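Local coordinates for saposin-like protein (Necator americanus, PDB 3S63) that probably binds lipids and interacts with membranes, at residues T6-Q11 against C75-C81; L14-F18 against M64-F69. The contacts are given in a common frame with arbitrary orientation. Residue numbers count along the deposited sequence, not the author numbering.

Contact 1 of 2, residues T6-Q11 against C75-C81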
loop_
_atom_site.group_PDB
_atom_site.type_symbol
_atom_site.label_atom_id
_atom_site.label_comp_id
_atom_site.label_asym_id
_atom_site.label_seq_id
_atom_site.Cartn_x
_atom_site.Cartn_y
_atom_site.Cartn_z
ATOM N N THR A 6 -4.671 8.255 -7.383
ATOM C CA THR A 6 -3.883 8.167 -6.162
ATOM C C THR A 6 -4.471 7.178 -5.164
ATOM O O THR A 6 -3.741 6.458 -4.489
ATOM C CB THR A 6 -3.779 9.540 -5.516
ATOM O OG1 THR A 6 -3.132 10.405 -6.438
ATOM C CG2 THR A 6 -2.956 9.493 -4.255
ATOM N N CYS A 7 -5.791 7.152 -5.069
ATOM C CA CYS A 7 -6.459 6.200 -4.206
ATOM C C CYS A 7 -6.339 4.781 -4.772
ATOM O O CYS A 7 -5.945 3.848 -4.067
ATOM C CB CYS A 7 -7.929 6.583 -4.032
ATOM S SG CYS A 7 -8.896 5.377 -3.126
ATOM N N ASP A 8 -6.684 4.627 -6.048
ATOM C CA ASP A 8 -6.569 3.342 -6.711
ATOM C C ASP A 8 -5.146 2.798 -6.546
ATOM O O ASP A 8 -4.950 1.672 -6.098
ATOM C CB ASP A 8 -6.948 3.460 -8.191
ATOM C CG ASP A 8 -8.445 3.716 -8.403
ATOM O OD1 ASP A 8 -9.236 3.577 -7.450
ATOM O OD2 ASP A 8 -8.837 4.050 -9.539
ATOM N N LEU A 9 -4.150 3.612 -6.878
ATOM C CA LEU A 9 -2.766 3.177 -6.781
ATOM C C LEU A 9 -2.377 2.709 -5.372
ATOM O O LEU A 9 -1.642 1.741 -5.209
ATOM C CB LEU A 9 -1.815 4.265 -7.292
ATOM C CG LEU A 9 -1.994 4.582 -8.781
ATOM C CD1 LEU A 9 -0.897 5.482 -9.261
ATOM C CD2 LEU A 9 -1.990 3.314 -9.605
ATOM N N CYS A 10 -2.864 3.381 -4.346
ATOM C CA CYS A 10 -2.545 2.934 -3.008
ATOM C C CYS A 10 -2.990 1.484 -2.884
ATOM O O CYS A 10 -2.257 0.638 -2.382
ATOM C CB CYS A 10 -3.261 3.795 -1.968
ATOM S SG CYS A 10 -2.750 3.457 -0.264
ATOM N N GLN A 11 -4.200 1.215 -3.366
ATOM C CA GLN A 11 -4.842 -0.077 -3.214
ATOM C C GLN A 11 -4.150 -1.173 -4.022
ATOM O O GLN A 11 -3.846 -2.240 -3.504
ATOM C CB GLN A 11 -6.309 0.020 -3.629
ATOM C CG GLN A 11 -7.149 0.867 -2.722
ATOM C CD GLN A 11 -8.616 0.794 -3.071
ATOM O OE1 GLN A 11 -9.321 -0.107 -2.625
ATOM N NE2 GLN A 11 -9.087 1.742 -3.872
ATOM N N CYS A 75 -5.472 2.598 3.324
ATOM C CA CYS A 75 -5.271 3.771 2.474
ATOM C C CYS A 75 -6.130 4.964 2.913
ATOM O O CYS A 75 -5.820 6.115 2.616
ATOM C CB CYS A 75 -5.561 3.418 1.013
ATOM S SG CYS A 75 -4.333 2.307 0.270
ATOM N N LEU A 76 -7.218 4.668 3.612
ATOM C CA LEU A 76 -8.064 5.681 4.209
ATOM C C LEU A 76 -7.378 6.271 5.435
ATOM O O LEU A 76 -7.478 7.468 5.697
ATOM C CB LEU A 76 -9.408 5.057 4.608
ATOM C CG LEU A 76 -10.417 4.756 3.492
ATOM C CD1 LEU A 76 -11.580 3.921 3.983
ATOM C CD2 LEU A 76 -10.922 6.036 2.842
ATOM N N ILE A 77 -6.696 5.415 6.194
ATOM C CA ILE A 77 -5.998 5.826 7.417
ATOM C C ILE A 77 -4.808 6.710 7.087
ATOM O O ILE A 77 -4.415 7.578 7.874
ATOM C CB ILE A 77 -5.488 4.612 8.206
ATOM C CG1 ILE A 77 -6.647 3.706 8.619
ATOM C CG2 ILE A 77 -4.744 5.046 9.431
ATOM C CD1 ILE A 77 -6.185 2.345 9.150
ATOM N N MET A 78 -4.237 6.473 5.913
ATOM C CA MET A 78 -3.105 7.235 5.420
ATOM C C MET A 78 -3.609 8.441 4.661
ATOM O O MET A 78 -2.833 9.290 4.241
ATOM C CB MET A 78 -2.263 6.357 4.507
ATOM C CG MET A 78 -1.750 5.113 5.202
ATOM S SD MET A 78 -0.383 4.322 4.368
ATOM C CE MET A 78 -1.172 3.722 2.879
ATOM N N ARG A 79 -4.925 8.501 4.498
ATOM C CA ARG A 79 -5.596 9.613 3.830
ATOM C C ARG A 79 -5.215 9.706 2.349
ATOM O O ARG A 79 -5.303 10.775 1.739
ATOM C CB ARG A 79 -5.372 10.958 4.584
ATOM N N GLU A 80 -4.809 8.572 1.776
ATOM C CA GLU A 80 -4.585 8.457 0.332
ATOM C C GLU A 80 -5.883 8.056 -0.352
ATOM O O GLU A 80 -5.964 7.977 -1.579
ATOM C CB GLU A 80 -3.495 7.439 0.022
ATOM C CG GLU A 80 -2.093 7.900 0.406
ATOM C CD GLU A 80 -1.617 9.086 -0.424
ATOM O OE1 GLU A 80 -1.341 8.899 -1.631
ATOM O OE2 GLU A 80 -1.524 10.202 0.132
ATOM N N CYS A 81 -6.888 7.785 0.474
ATOM C CA CYS A 81 -8.255 7.567 0.034
ATOM C C CYS A 81 -9.120 8.381 0.967
ATOM O O CYS A 81 -8.812 8.501 2.151
ATOM C CB CYS A 81 -8.634 6.085 0.124
ATOM S SG CYS A 81 -8.085 5.081 -1.281
#
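Two disulfides join helix 3-20 to the end of helix 71-77 and the following turn. Spaced by about one turn, Cys7 and Cys10 lie on one face, and t rotamers at chi1 send both sulfurs across; Cys75 and Cys81 are m. The SG-SG distance is 2.0 Å in both Cys7-Cys81 and Cys10-Cys75; their chi3 angles, 91° and -93°, are near the unstrained 90° but of opposite hand. These bonds belong to the conserved cystine pattern of saposin-like proteins, which ties the N- and C-terminal helices together. Arg79, with positive phi, is the first to leave helical angles, in a Schellman motif with weak bonds from Glu80 N to Cys75 O (2.8 Å) and Arg79 N to Leu76 O (3.0 Å); Cys81 N adds a hydrogen bond to Cys75 O (2.9 Å). The unbranched Met78 lays CE 3.5 Å from Cys10 SG. Glu80 curls through three m-like angles; OE1 lies 3.1 Å from Thr6 CG2, salt-bridged to Arg48, and Glu80 O accepts a CA-H...O contact from Cys7 CA (3.2 Å).

Contact 2 of 2, residues L14-F18 against M64-F69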
loop_
_atom_site.group_PDB
_atom_site.type_symbol
_atom_site.label_atom_id
_atom_site.label_comp_id
_atom_site.label_asym_id
_atom_site.label_seq_id
_atom_site.Cartn_x
_atom_site.Cartn_y
_atom_site.Cartn_z
ATOM N N LEU A 14 -0.686 -2.066 -2.394
ATOM C CA LEU A 14 -0.715 -2.805 -1.137
ATOM C C LEU A 14 -1.254 -4.215 -1.324
ATOM O O LEU A 14 -0.900 -5.137 -0.590
ATOM C CB LEU A 14 -1.577 -2.073 -0.110
ATOM C CG LEU A 14 -1.041 -0.742 0.383
ATOM C CD1 LEU A 14 -1.716 -0.398 1.675
ATOM C CD2 LEU A 14 0.457 -0.838 0.573
ATOM N N ARG A 15 -2.135 -4.371 -2.302
ATOM C CA ARG A 15 -2.801 -5.639 -2.541
ATOM C C ARG A 15 -1.862 -6.580 -3.260
ATOM O O ARG A 15 -1.805 -7.769 -2.964
ATOM C CB ARG A 15 -4.038 -5.396 -3.392
ATOM C CG ARG A 15 -4.779 -6.642 -3.789
ATOM C CD ARG A 15 -4.928 -6.688 -5.296
ATOM N NE ARG A 15 -6.175 -6.087 -5.754
ATOM C CZ ARG A 15 -6.285 -5.354 -6.858
ATOM N NH1 ARG A 15 -5.212 -5.113 -7.608
ATOM N NH2 ARG A 15 -7.465 -4.857 -7.206
ATOM N N THR A 16 -1.128 -6.020 -4.215
ATOM C CA THR A 16 -0.155 -6.758 -4.998
ATOM C C THR A 16 0.975 -7.289 -4.113
ATOM O O THR A 16 1.354 -8.447 -4.223
ATOM C CB THR A 16 0.399 -5.883 -6.142
ATOM O OG1 THR A 16 -0.635 -5.652 -7.108
ATOM C CG2 THR A 16 1.542 -6.566 -6.839
ATOM N N VAL A 17 1.492 -6.448 -3.224
ATOM C CA VAL A 17 2.534 -6.867 -2.291
ATOM C C VAL A 17 2.004 -7.867 -1.256
ATOM O O VAL A 17 2.718 -8.787 -0.853
ATOM C CB VAL A 17 3.178 -5.666 -1.567
ATOM C CG1 VAL A 17 4.038 -6.140 -0.392
ATOM C CG2 VAL A 17 3.974 -4.796 -2.555
ATOM N N PHE A 18 0.758 -7.701 -0.825
ATOM C CA PHE A 18 0.170 -8.636 0.134
ATOM C C PHE A 18 -0.039 -9.991 -0.524
ATOM O O PHE A 18 0.167 -11.032 0.095
ATOM C CB PHE A 18 -1.159 -8.110 0.653
ATOM C CG PHE A 18 -1.819 -8.996 1.685
ATOM C CD1 PHE A 18 -1.529 -8.853 3.035
ATOM C CD2 PHE A 18 -2.770 -9.938 1.315
ATOM C CE1 PHE A 18 -2.163 -9.645 4.001
ATOM C CE2 PHE A 18 -3.401 -10.738 2.273
ATOM C CZ PHE A 18 -3.093 -10.588 3.612
ATOM N N MET A 64 -1.398 -5.613 7.580
ATOM C CA MET A 64 -1.255 -6.739 6.683
ATOM C C MET A 64 -1.179 -8.049 7.450
ATOM O O MET A 64 -1.746 -9.047 7.017
ATOM C CB MET A 64 -0.008 -6.567 5.824
ATOM C CG MET A 64 -0.256 -5.941 4.478
ATOM S SD MET A 64 1.228 -5.982 3.432
ATOM C CE MET A 64 0.739 -4.804 2.172
ATOM N N THR A 65 -0.484 -8.041 8.586
ATOM C CA THR A 65 -0.200 -9.265 9.339
ATOM C C THR A 65 -1.287 -9.653 10.362
ATOM O O THR A 65 -1.227 -10.730 10.980
ATOM C CB THR A 65 1.169 -9.179 10.052
ATOM O OG1 THR A 65 1.182 -8.062 10.943
ATOM C CG2 THR A 65 2.268 -9.017 9.053
ATOM N N ASP A 66 -2.266 -8.766 10.534
ATOM C CA ASP A 66 -3.409 -8.978 11.419
ATOM C C ASP A 66 -4.438 -9.902 10.773
ATOM O O ASP A 66 -5.256 -10.490 11.459
ATOM C CB ASP A 66 -4.077 -7.637 11.752
ATOM C CG ASP A 66 -3.511 -6.983 13.006
ATOM O OD1 ASP A 66 -4.110 -6.011 13.505
ATOM O OD2 ASP A 66 -2.476 -7.443 13.509
ATOM N N GLY A 67 -4.415 -10.020 9.452
ATOM C CA GLY A 67 -5.336 -10.906 8.768
ATOM C C GLY A 67 -6.542 -10.176 8.213
ATOM O O GLY A 67 -7.196 -10.631 7.268
ATOM N N SER A 68 -6.850 -9.036 8.807
ATOM C CA SER A 68 -7.885 -8.173 8.257
ATOM C C SER A 68 -7.731 -8.088 6.746
ATOM O O SER A 68 -8.644 -8.377 5.976
ATOM C CB SER A 68 -7.765 -6.760 8.861
ATOM O OG SER A 68 -6.414 -6.293 8.853
ATOM N N PHE A 69 -6.506 -7.779 6.357
ATOM C CA PHE A 69 -6.220 -6.945 5.205
ATOM C C PHE A 69 -7.325 -6.568 4.226
ATOM O O PHE A 69 -7.800 -7.382 3.435
ATOM C CB PHE A 69 -4.958 -7.367 4.476
ATOM C CG PHE A 69 -4.234 -6.214 3.901
ATOM C CD1 PHE A 69 -3.932 -6.160 2.559
ATOM C CD2 PHE A 69 -3.914 -5.131 4.709
ATOM C CE1 PHE A 69 -3.282 -5.053 2.036
ATOM C CE2 PHE A 69 -3.265 -4.028 4.192
ATOM C CZ PHE A 69 -2.954 -3.989 2.859
#
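Aromatic rings lie at the centre where helix 3-20 meets the end of helix 46-65 and the turn after it. The rings of Phe18 and Phe69 form an offset stack, with centroids 4.9 Å apart and planes inclined by 24°. Phe18 also receives a CH-pi contact over one face: Phe69 CB lies 3.9 Å from the centroid of the Phe18 ring. At the edge of the same ring sits Met64, whose SD is 5.4 Å from the centroid in a Met-aromatic contact, and Met64 O comes within 3.1 Å of Phe18 CE1, near the ring plane. A flat ring suits this place because its face and its edge are both put to use.

Aliphatic packing fills in around the rings. The long, unbranched side chain of Met64 extends through t values at chi2 and chi3 to place CE 4.2 Å from Leu14 CB and 4.4 Å from Val17 CG1. Leu14 CB also meets Phe69 CZ at 3.8 Å, and beyond this pair of segments Leu14 touches Leu35, Ile60 and Val74.

No hydrogen bond crosses between the segments, but backbone carbonyls touch the other side: besides Met64 O, Leu14 O lies 3.2 Å from Met64 CE and 3.5 Å from Phe69 CE1. The turn is a further backbone contribution. Gly67 leaves the helical conformation with a phi of 98°, at which a CB would collide with the preceding carbonyl oxygen, and the chain then swings round to direct Phe69 back at helix 3-20. The first helix thus packs on helix 46-65 and the turn leading into helix 71-77, as in the all-helical saposin fold.

From the N terminus, helix 3-20 supplies the first half of both contacts: residues 6-11 to contact 1, then 14-18 to contact 2. The chain continues through helix 28-39 and along helix 46-65, at whose end residues 64-69 return to helix 3-20 and close the inner loop. Helix 71-77 follows directly, and residues 75-81 close the outer loop, so contact 2 is nested inside contact 1. Their centres lie 14 Å apart, yet they touch where Cys75 SG packs 4.0 Å from Leu14 CD1. Helix 3-20 is thus joined covalently near its start to helix 71-77 and the turn after it, and by apolar side chains farther along to the end of helix 46-65 and the turn that follows.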